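Local coordinates for Glyco_hydro_cc domain-containing protein (Blastomyces gilchristii, PDB 6UB0) that probably acts as a curdlan-specific exo-beta-1,3-glucanase of glycoside hydrolase family GH128, with laminaribiose bound in its active site, at residues 67-75 with 89-100. Residues are numbered along the deposited sequence; the frame is centred on the assembly and turned at random.
Sequences SKNLLAFNE and AAAAYQKYMNPY. With GLC (alpha-D-glucopyranose), chain B.
F73 sets the edge of its ring against the backbone of helix 86-96 and offers a worked example of how a barrel strand and its following helix interlock, here with no hydrogen bond between residues 67-75 and 89-100. Its CE2 lies 3.5 Å from A89 O, which approaches at the ring edge, as does Y93 N, while CZ meets A92 CB at 3.8 Å; the small side chains of A89 and A92 are consistent with so close an approach. A72 CB fills the next place, at the edge of the Y93 ring, 3.7 Å from CE1. One face of that ring carries M97 CB over its centre. Bends at chi2 (-75°) and chi3 (-57°) turn the M97 chain so that CE reaches the strand backbone, 3.8 Å from L71 C. Strand 69-71 and helix 86-96 open a beta-alpha-beta unit of the TIM-barrel glycosidase core, completed by the parallel strand 105-111, whose L106 also packs on L70 and Y93. The row of F73, A72 and M97 is buried and close-packed, and L70 CD1 against Y100 CB at 3.6 Å ends it. By contrast, A91 and K95 of the helix are exposed to solvent. Beyond F73 the chain leaves the helix for the glycan pocket: N74 ND2 donates a nearly straight bond (171°) to O2 of the glucose, 3.0 Å away, and E75 OE2, hydrogen-bonded to H142, stands 3.5 Å from the sugar C1.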
loop_
_atom_site.group_PDB
_atom_site.type_symbol
_atom_site.label_atom_id
_atom_site.label_comp_id
_atom_site.label_asym_id
_atom_site.label_seq_id
_atom_site.Cartn_x
_atom_site.Cartn_y
_atom_site.Cartn_z
ATOM N N SER A 67 -3.496 14.741 -6.508
ATOM C CA SER A 67 -3.423 13.321 -6.079
ATOM C C SER A 67 -4.576 12.583 -6.753
ATOM O O SER A 67 -5.715 13.092 -6.696
ATOM C CB SER A 67 -3.470 13.213 -4.581
ATOM O OG SER A 67 -2.267 13.707 -3.988
ATOM N N LYS A 68 -4.279 11.499 -7.458
ATOM C CA LYS A 68 -5.287 10.738 -8.235
ATOM C C LYS A 68 -5.921 9.657 -7.351
ATOM O O LYS A 68 -6.842 8.984 -7.807
ATOM C CB LYS A 68 -4.608 10.167 -9.477
ATOM C CG LYS A 68 -3.916 11.245 -10.314
ATOM C CD LYS A 68 -2.933 10.735 -11.325
ATOM C CE LYS A 68 -3.543 10.538 -12.697
ATOM N NZ LYS A 68 -2.553 10.834 -13.757
ATOM N N ASN A 69 -5.369 9.426 -6.173
ATOM C CA ASN A 69 -5.627 8.160 -5.448
ATOM C C ASN A 69 -5.712 8.447 -3.956
ATOM O O ASN A 69 -5.039 9.337 -3.481
ATOM C CB ASN A 69 -4.538 7.103 -5.677
ATOM C CG ASN A 69 -4.488 6.556 -7.082
ATOM O OD1 ASN A 69 -5.338 5.785 -7.459
ATOM N ND2 ASN A 69 -3.520 6.991 -7.889
ATOM N N LEU A 70 -6.541 7.685 -3.247
ATOM C CA LEU A 70 -6.632 7.783 -1.783
ATOM C C LEU A 70 -6.603 6.364 -1.218
ATOM O O LEU A 70 -7.327 5.490 -1.764
ATOM C CB LEU A 70 -7.933 8.445 -1.348
ATOM C CG LEU A 70 -8.149 9.879 -1.820
ATOM C CD1 LEU A 70 -9.563 10.316 -1.497
ATOM C CD2 LEU A 70 -7.132 10.808 -1.197
ATOM N N LEU A 71 -5.932 6.190 -0.092
ATOM C CA LEU A 71 -5.861 4.858 0.605
ATOM C C LEU A 71 -6.665 4.880 1.913
ATOM O O LEU A 71 -6.598 5.883 2.675
ATOM C CB LEU A 71 -4.425 4.470 0.964
ATOM C CG LEU A 71 -3.506 4.160 -0.195
ATOM C CD1 LEU A 71 -2.061 4.367 0.212
ATOM C CD2 LEU A 71 -3.724 2.775 -0.793
ATOM N N ALA A 72 -7.246 3.731 2.248
ATOM C CA ALA A 72 -8.029 3.574 3.485
ATOM C C ALA A 72 -7.167 2.921 4.570
ATOM O O ALA A 72 -5.938 2.877 4.402
ATOM C CB ALA A 72 -9.265 2.777 3.195
ATOM N N PHE A 73 -7.811 2.374 5.608
ATOM C CA PHE A 73 -7.210 2.078 6.924
ATOM C C PHE A 73 -6.021 1.113 6.773
ATOM O O PHE A 73 -5.976 0.235 5.906
ATOM C CB PHE A 73 -8.310 1.554 7.856
ATOM C CG PHE A 73 -9.669 2.162 7.541
ATOM C CD1 PHE A 73 -9.894 3.528 7.681
ATOM C CD2 PHE A 73 -10.722 1.364 7.092
ATOM C CE1 PHE A 73 -11.131 4.101 7.397
ATOM C CE2 PHE A 73 -11.972 1.938 6.809
ATOM C CZ PHE A 73 -12.161 3.300 6.941
ATOM N N ASN A 74 -5.051 1.308 7.648
ATOM C CA ASN A 74 -3.830 0.454 7.741
ATOM C C ASN A 74 -4.049 -0.766 8.637
ATOM O O ASN A 74 -3.942 -0.619 9.855
ATOM C CB ASN A 74 -2.663 1.250 8.264
ATOM C CG ASN A 74 -1.375 0.543 7.939
ATOM O OD1 ASN A 74 -1.066 0.316 6.784
ATOM N ND2 ASN A 74 -0.676 0.125 8.973
ATOM N N GLU A 75 -4.136 -1.937 8.048
ATOM C CA GLU A 75 -4.141 -3.208 8.869
ATOM C C GLU A 75 -5.244 -3.127 9.927
ATOM O O GLU A 75 -5.019 -3.228 11.153
ATOM C CB GLU A 75 -2.760 -3.524 9.454
ATOM C CG GLU A 75 -1.784 -4.038 8.402
ATOM C CD GLU A 75 -0.473 -4.572 8.913
ATOM O OE1 GLU A 75 -0.335 -4.648 10.168
ATOM O OE2 GLU A 75 0.340 -5.001 8.029
ATOM N N ALA A 89 -15.308 -1.074 9.587
ATOM C CA ALA A 89 -14.530 -0.588 8.422
ATOM C C ALA A 89 -15.494 -0.240 7.287
ATOM O O ALA A 89 -15.276 0.810 6.622
ATOM C CB ALA A 89 -13.515 -1.601 7.989
ATOM N N ALA A 90 -16.483 -1.104 7.040
ATOM C CA ALA A 90 -17.463 -0.954 5.932
ATOM C C ALA A 90 -18.199 0.376 6.112
ATOM O O ALA A 90 -18.275 1.189 5.162
ATOM C CB ALA A 90 -18.414 -2.113 5.909
ATOM N N ALA A 91 -18.673 0.591 7.334
ATOM C CA ALA A 91 -19.398 1.793 7.775
ATOM C C ALA A 91 -18.517 3.004 7.528
ATOM O O ALA A 91 -18.980 3.946 6.868
ATOM C CB ALA A 91 -19.779 1.664 9.236
ATOM N N ALA A 92 -17.300 2.991 8.058
ATOM C CA ALA A 92 -16.420 4.176 8.028
ATOM C C ALA A 92 -15.906 4.379 6.600
ATOM O O ALA A 92 -15.568 5.526 6.262
ATOM C CB ALA A 92 -15.309 4.004 9.021
ATOM N N TYR A 93 -15.800 3.287 5.826
ATOM C CA TYR A 93 -15.328 3.360 4.425
ATOM C C TYR A 93 -16.376 4.153 3.666
ATOM O O TYR A 93 -16.021 5.221 3.144
ATOM C CB TYR A 93 -15.153 2.012 3.726
ATOM C CG TYR A 93 -14.390 2.133 2.428
ATOM C CD1 TYR A 93 -12.995 2.123 2.380
ATOM C CD2 TYR A 93 -15.063 2.273 1.222
ATOM C CE1 TYR A 93 -12.303 2.256 1.171
ATOM C CE2 TYR A 93 -14.388 2.409 0.018
ATOM C CZ TYR A 93 -13.005 2.399 -0.020
ATOM O OH TYR A 93 -12.425 2.536 -1.256
ATOM N N GLN A 94 -17.605 3.611 3.674
ATOM C CA GLN A 94 -18.784 4.152 2.958
ATOM C C GLN A 94 -18.931 5.610 3.328
ATOM O O GLN A 94 -19.191 6.408 2.398
ATOM C CB GLN A 94 -20.039 3.363 3.296
ATOM C CG GLN A 94 -20.162 2.166 2.380
ATOM C CD GLN A 94 -21.370 1.362 2.744
ATOM O OE1 GLN A 94 -22.497 1.752 2.456
ATOM N NE2 GLN A 94 -21.127 0.230 3.360
ATOM N N LYS A 95 -18.751 5.915 4.611
ATOM C CA LYS A 95 -18.861 7.288 5.163
ATOM C C LYS A 95 -17.742 8.204 4.652
ATOM O O LYS A 95 -18.073 9.319 4.231
ATOM C CB LYS A 95 -18.879 7.304 6.691
ATOM C CG LYS A 95 -19.041 8.684 7.322
ATOM C CD LYS A 95 -19.499 8.614 8.792
ATOM C CE LYS A 95 -18.941 9.734 9.655
ATOM N NZ LYS A 95 -19.768 10.975 9.621
ATOM N N TYR A 96 -16.478 7.795 4.760
ATOM C CA TYR A 96 -15.304 8.707 4.741
ATOM C C TYR A 96 -14.549 8.606 3.405
ATOM O O TYR A 96 -13.915 9.595 3.018
ATOM C CB TYR A 96 -14.376 8.427 5.934
ATOM C CG TYR A 96 -14.839 8.998 7.254
ATOM C CD1 TYR A 96 -14.789 10.362 7.485
ATOM C CD2 TYR A 96 -15.252 8.177 8.297
ATOM C CE1 TYR A 96 -15.185 10.909 8.696
ATOM C CE2 TYR A 96 -15.637 8.704 9.527
ATOM C CZ TYR A 96 -15.610 10.083 9.723
ATOM O OH TYR A 96 -16.019 10.656 10.913
ATOM N N MET A 97 -14.637 7.475 2.701
ATOM C CA MET A 97 -13.973 7.277 1.388
ATOM C C MET A 97 -14.942 7.466 0.184
ATOM O O MET A 97 -14.568 8.219 -0.757
ATOM C CB MET A 97 -13.333 5.891 1.371
ATOM C CG MET A 97 -12.371 5.683 2.561
ATOM S SD MET A 97 -10.770 6.532 2.431
ATOM C CE MET A 97 -10.140 5.881 0.883
ATOM N N ASN A 98 -16.067 6.726 0.119
ATOM C CA ASN A 98 -17.014 6.725 -1.042
ATOM C C ASN A 98 -17.279 8.126 -1.595
ATOM O O ASN A 98 -17.553 8.259 -2.774
ATOM C CB ASN A 98 -18.393 6.152 -0.696
ATOM C CG ASN A 98 -18.493 4.663 -0.939
ATOM O OD1 ASN A 98 -17.484 3.974 -0.947
ATOM N ND2 ASN A 98 -19.698 4.145 -1.122
ATOM N N PRO A 99 -17.414 9.159 -0.734
ATOM C CA PRO A 99 -17.611 10.546 -1.162
ATOM C C PRO A 99 -16.625 11.141 -2.170
ATOM O O PRO A 99 -17.001 12.031 -2.826
ATOM C CB PRO A 99 -17.427 11.379 0.117
ATOM C CG PRO A 99 -17.269 10.370 1.262
ATOM C CD PRO A 99 -17.679 9.023 0.708
ATOM N N TYR A 100 -15.382 10.672 -2.188
ATOM C CA TYR A 100 -14.310 11.144 -3.101
ATOM C C TYR A 100 -14.207 10.260 -4.341
ATOM O O TYR A 100 -13.249 10.399 -5.078
ATOM C CB TYR A 100 -12.991 11.202 -2.332
ATOM C CG TYR A 100 -13.125 12.085 -1.131
ATOM C CD1 TYR A 100 -13.050 13.449 -1.273
ATOM C CD2 TYR A 100 -13.437 11.556 0.118
ATOM C CE1 TYR A 100 -13.206 14.287 -0.193
ATOM C CE2 TYR A 100 -13.659 12.389 1.199
ATOM C CZ TYR A 100 -13.549 13.756 1.029
ATOM O OH TYR A 100 -13.721 14.614 2.064
HETATM C C1 GLC B . 3.154 -3.430 9.316
HETATM C C2 GLC B . 2.539 -2.099 9.775
HETATM C C3 GLC B . 3.583 -1.222 10.469
HETATM C C4 GLC B . 4.301 -2.049 11.569
HETATM C C5 GLC B . 4.785 -3.378 11.052
HETATM C C6 GLC B . 5.497 -4.278 12.082
HETATM O O1 GLC B . 4.255 -3.273 8.409
HETATM O O2 GLC B . 1.933 -1.279 8.747
HETATM O O3 GLC B . 2.940 -0.058 10.987
HETATM O O4 GLC B . 5.447 -1.366 11.951
HETATM O O5 GLC B . 3.653 -4.067 10.520
HETATM O O6 GLC B . 4.872 -4.012 13.304
#